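Local coordinates for glyoxalase-related enzyme (Fulvimarina pelagi, PDB 3BQX), which is of unknown function but belongs to the vicinal oxygen chelate superfamily, whose paired beta-alpha-beta-beta-beta modules, as in glyoxalases, usually frame a metal-binding active site, at the interface of chains A and B. Sequence-based numbering; all coordinates share one arbitrary frame. Chains: chain A/B, Glyoxalase-related enzyme.

The interface of chains A and B. Residues chain A 99, 105, 110, 112, 122; chain B 51, 58-60.
Carboxylate oxygen OD2 of B:Asp59 is gripped by two donors of chain A and reached by a water. The phenol OH of A:Tyr112 donates to the anti lone pair of B:Asp59 OD2, the one turned away from OD1, 2.5 Å away; ring and carboxylate stand nearly perpendicular, with the oxygen at the ring's edge. A:Arg110 comes head-on to B:Asp59 and clasps its carboxylate side-on. A:Arg110 NE lies 3.1 Å from B:Asp59 OD2. A:Arg110 NH2 lies 2.9 Å from B:Asp59 OD1, a salt bridge as well as a hydrogen bond, and both bonds are almost straight. The oxygens lie near the guanidinium plane, yet the two planes are turned 49° apart, so the arginine meets the carboxylate from above its plane. A bend at chi2 (86°) turns the long A:Arg110 chain toward the partner. An aspartate suits this place because its short side chain holds two acceptor oxygens close to the helix, where one arginine can take both and the tyrosine can share OD2. Water 1, 2.7 Å from A:Glu122 OE2, bridges that carboxylate to B:Asp59 OD2; this glutamate probably corresponds to the family's metal-ligand position. A:Arg99, extended from CG to NE, reaches the main chain: its NH1 lies 2.8 Å from the carbonyl O of B:Asp59, in a strongly bent bond. A:Arg110 NH2 lies over the centre of the A:Arg99 guanidinium, and the nearby aspartate probably offsets their like charges. B:Val60 supplies the apolar part, the CG2 methyl of its beta-branched side chain lying over the face of the A:Tyr112 ring, 3.8 Å from the centroid. Thus the C-terminal end of helix 53-60 of chain B packs on strand 109-114 and the A:Arg99 loop of chain A, with strand 120-125 linked through water; the twin patch recurs across the two-fold of the deposited dimer, which may be the biological one.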
ATOM      1  N   ARG A  99      -4.244  18.781   0.867  1.00 15.09           N
ATOM      2  CA  ARG A  99      -5.353  19.196   1.708  1.00 16.30           C
ATOM      3  C   ARG A  99      -4.906  19.502   3.130  1.00 17.06           C
ATOM      4  O   ARG A  99      -4.427  18.622   3.841  1.00 16.02           O
ATOM      5  CB  ARG A  99      -6.439  18.112   1.739  1.00 17.23           C
ATOM      6  CG  ARG A  99      -7.601  18.461   2.652  1.00 20.09           C
ATOM      7  CD  ARG A  99      -8.791  17.540   2.451  1.00 21.76           C
ATOM      8  NE  ARG A  99      -9.960  18.060   3.155  1.00 23.17           N
ATOM      9  CZ  ARG A  99     -11.212  17.938   2.726  1.00 24.06           C
ATOM     10  NH1 ARG A  99     -11.472  17.309   1.588  1.00 24.08           N
ATOM     11  NH2 ARG A  99     -12.205  18.469   3.426  1.00 26.17           N
ATOM     12  N   PRO A 105     -15.525  13.646   8.094  1.00 26.19           N
ATOM     13  CA  PRO A 105     -16.839  13.223   8.586  1.00 26.79           C
ATOM     14  C   PRO A 105     -16.772  12.207   9.728  1.00 27.81           C
ATOM     15  O   PRO A 105     -17.512  12.315  10.706  1.00 29.53           O
ATOM     16  CB  PRO A 105     -17.500  12.648   7.337  1.00 27.04           C
ATOM     17  CG  PRO A 105     -16.910  13.482   6.240  1.00 27.26           C
ATOM     18  CD  PRO A 105     -15.452  13.526   6.628  1.00 26.54           C
ATOM     19  N   ARG A 110      -7.423  15.093   9.803  1.00 17.28           N
ATOM     20  CA  ARG A 110      -6.566  14.526   8.769  1.00 15.07           C
ATOM     21  C   ARG A 110      -6.333  15.461   7.594  1.00 14.74           C
ATOM     22  O   ARG A 110      -7.191  16.279   7.245  1.00 14.79           O
ATOM     23  CB  ARG A 110      -7.144  13.194   8.265  1.00 16.02           C
ATOM     24  CG  ARG A 110      -8.475  13.293   7.518  1.00 16.40           C
ATOM     25  CD  ARG A 110      -8.289  13.589   6.032  1.00 16.65           C
ATOM     26  NE  ARG A 110      -9.575  13.803   5.368  1.00 16.20           N
ATOM     27  CZ  ARG A 110     -10.314  14.900   5.513  1.00 17.83           C
ATOM     28  NH1 ARG A 110      -9.895  15.889   6.293  1.00 17.24           N
ATOM     29  NH2 ARG A 110     -11.481  15.000   4.892  1.00 18.58           N
ATOM     30  N   TYR A 112      -3.757  15.764   3.667  1.00 13.27           N
ATOM     31  CA  TYR A 112      -3.101  14.978   2.627  1.00 12.75           C
ATOM     32  C   TYR A 112      -1.875  15.672   2.051  1.00 14.04           C
ATOM     33  O   TYR A 112      -1.879  16.887   1.827  1.00 13.95           O
ATOM     34  CB  TYR A 112      -4.077  14.682   1.484  1.00 14.40           C
ATOM     35  CG  TYR A 112      -5.143  13.653   1.792  1.00 13.57           C
ATOM     36  CD1 TYR A 112      -4.883  12.286   1.653  1.00 13.11           C
ATOM     37  CD2 TYR A 112      -6.433  14.043   2.170  1.00 13.30           C
ATOM     38  CE1 TYR A 112      -5.880  11.339   1.870  1.00 13.40           C
ATOM     39  CE2 TYR A 112      -7.433  13.100   2.392  1.00 14.53           C
ATOM     40  CZ  TYR A 112      -7.150  11.751   2.236  1.00 14.10           C
ATOM     41  OH  TYR A 112      -8.143  10.812   2.405  1.00 16.34           O
ATOM     42  N   GLU A 122      -2.019  10.244   3.574  1.00 11.56           N
ATOM     43  CA  GLU A 122      -2.958  10.878   4.477  1.00 10.28           C
ATOM     44  C   GLU A 122      -2.272  10.878   5.836  1.00 12.29           C
ATOM     45  O   GLU A 122      -1.741   9.851   6.256  1.00 11.86           O
ATOM     46  CB  GLU A 122      -4.265  10.089   4.591  1.00 11.98           C
ATOM     47  CG  GLU A 122      -5.174  10.621   5.706  1.00 13.94           C
ATOM     48  CD  GLU A 122      -6.452   9.830   5.853  1.00 15.09           C
ATOM     49  OE1 GLU A 122      -6.478   8.664   5.410  1.00 17.19           O
ATOM     50  OE2 GLU A 122      -7.425  10.366   6.432  1.00 15.16           O
TER
ATOM     51  N   TRP B  51     -12.277   1.784  -1.356  1.00  9.38           N
ATOM     52  CA  TRP B  51     -13.240   2.879  -1.310  1.00 10.05           C
ATOM     53  C   TRP B  51     -13.643   3.316  -2.715  1.00 11.54           C
ATOM     54  O   TRP B  51     -12.786   3.428  -3.586  1.00 11.29           O
ATOM     55  CB  TRP B  51     -12.548   4.040  -0.594  1.00 10.29           C
ATOM     56  CG  TRP B  51     -13.402   5.076   0.029  1.00 11.61           C
ATOM     57  CD1 TRP B  51     -14.759   5.053   0.187  1.00 12.35           C
ATOM     58  CD2 TRP B  51     -12.938   6.262   0.683  1.00 12.40           C
ATOM     59  NE1 TRP B  51     -15.166   6.153   0.910  1.00 12.40           N
ATOM     60  CE2 TRP B  51     -14.068   6.909   1.225  1.00 12.74           C
ATOM     61  CE3 TRP B  51     -11.673   6.838   0.866  1.00 12.48           C
ATOM     62  CZ2 TRP B  51     -13.974   8.105   1.942  1.00 12.36           C
ATOM     63  CZ3 TRP B  51     -11.580   8.028   1.581  1.00 11.87           C
ATOM     64  CH2 TRP B  51     -12.725   8.646   2.111  1.00 13.93           C
ATOM     65  N   GLU B  58     -13.191  12.871  -3.293  1.00 20.43           N
ATOM     66  CA  GLU B  58     -13.881  13.886  -2.503  1.00 20.94           C
ATOM     67  C   GLU B  58     -13.129  14.188  -1.211  1.00 20.91           C
ATOM     68  O   GLU B  58     -13.018  15.345  -0.799  1.00 22.79           O
ATOM     69  CB  GLU B  58     -15.294  13.404  -2.165  1.00 23.18           C
ATOM     70  CG  GLU B  58     -16.073  14.326  -1.241  1.00 27.05           C
ATOM     71  CD  GLU B  58     -17.340  13.681  -0.698  1.00 29.72           C
ATOM     72  OE1 GLU B  58     -18.115  14.378  -0.005  1.00 31.49           O
ATOM     73  OE2 GLU B  58     -17.563  12.476  -0.958  1.00 31.14           O
ATOM     74  N   ASP B  59     -12.611  13.142  -0.572  1.00 18.89           N
ATOM     75  CA  ASP B  59     -11.890  13.308   0.683  1.00 19.10           C
ATOM     76  C   ASP B  59     -10.558  14.029   0.494  1.00 18.92           C
ATOM     77  O   ASP B  59     -10.190  14.873   1.306  1.00 20.78           O
ATOM     78  CB  ASP B  59     -11.659  11.949   1.345  1.00 18.71           C
ATOM     79  CG  ASP B  59     -11.425  12.067   2.837  1.00 18.89           C
ATOM     80  OD1 ASP B  59     -12.339  12.551   3.542  1.00 20.21           O
ATOM     81  OD2 ASP B  59     -10.336  11.685   3.307  1.00 18.27           O
ATOM     82  N   VAL B  60      -9.836  13.698  -0.571  1.00 19.82           N
ATOM     83  CA  VAL B  60      -8.555  14.347  -0.838  1.00 21.11           C
ATOM     84  C   VAL B  60      -8.766  15.814  -1.222  1.00 21.81           C
ATOM     85  O   VAL B  60      -7.928  16.667  -0.934  1.00 22.36           O
ATOM     86  CB  VAL B  60      -7.784  13.625  -1.967  1.00 20.95           C
ATOM     87  CG1 VAL B  60      -6.497  14.378  -2.293  1.00 22.28           C
ATOM     88  CG2 VAL B  60      -7.465  12.198  -1.537  1.00 20.43           C
TER
HETATM   89  O   HOH W   1      -9.894   9.809   5.545  1.00 23.58           O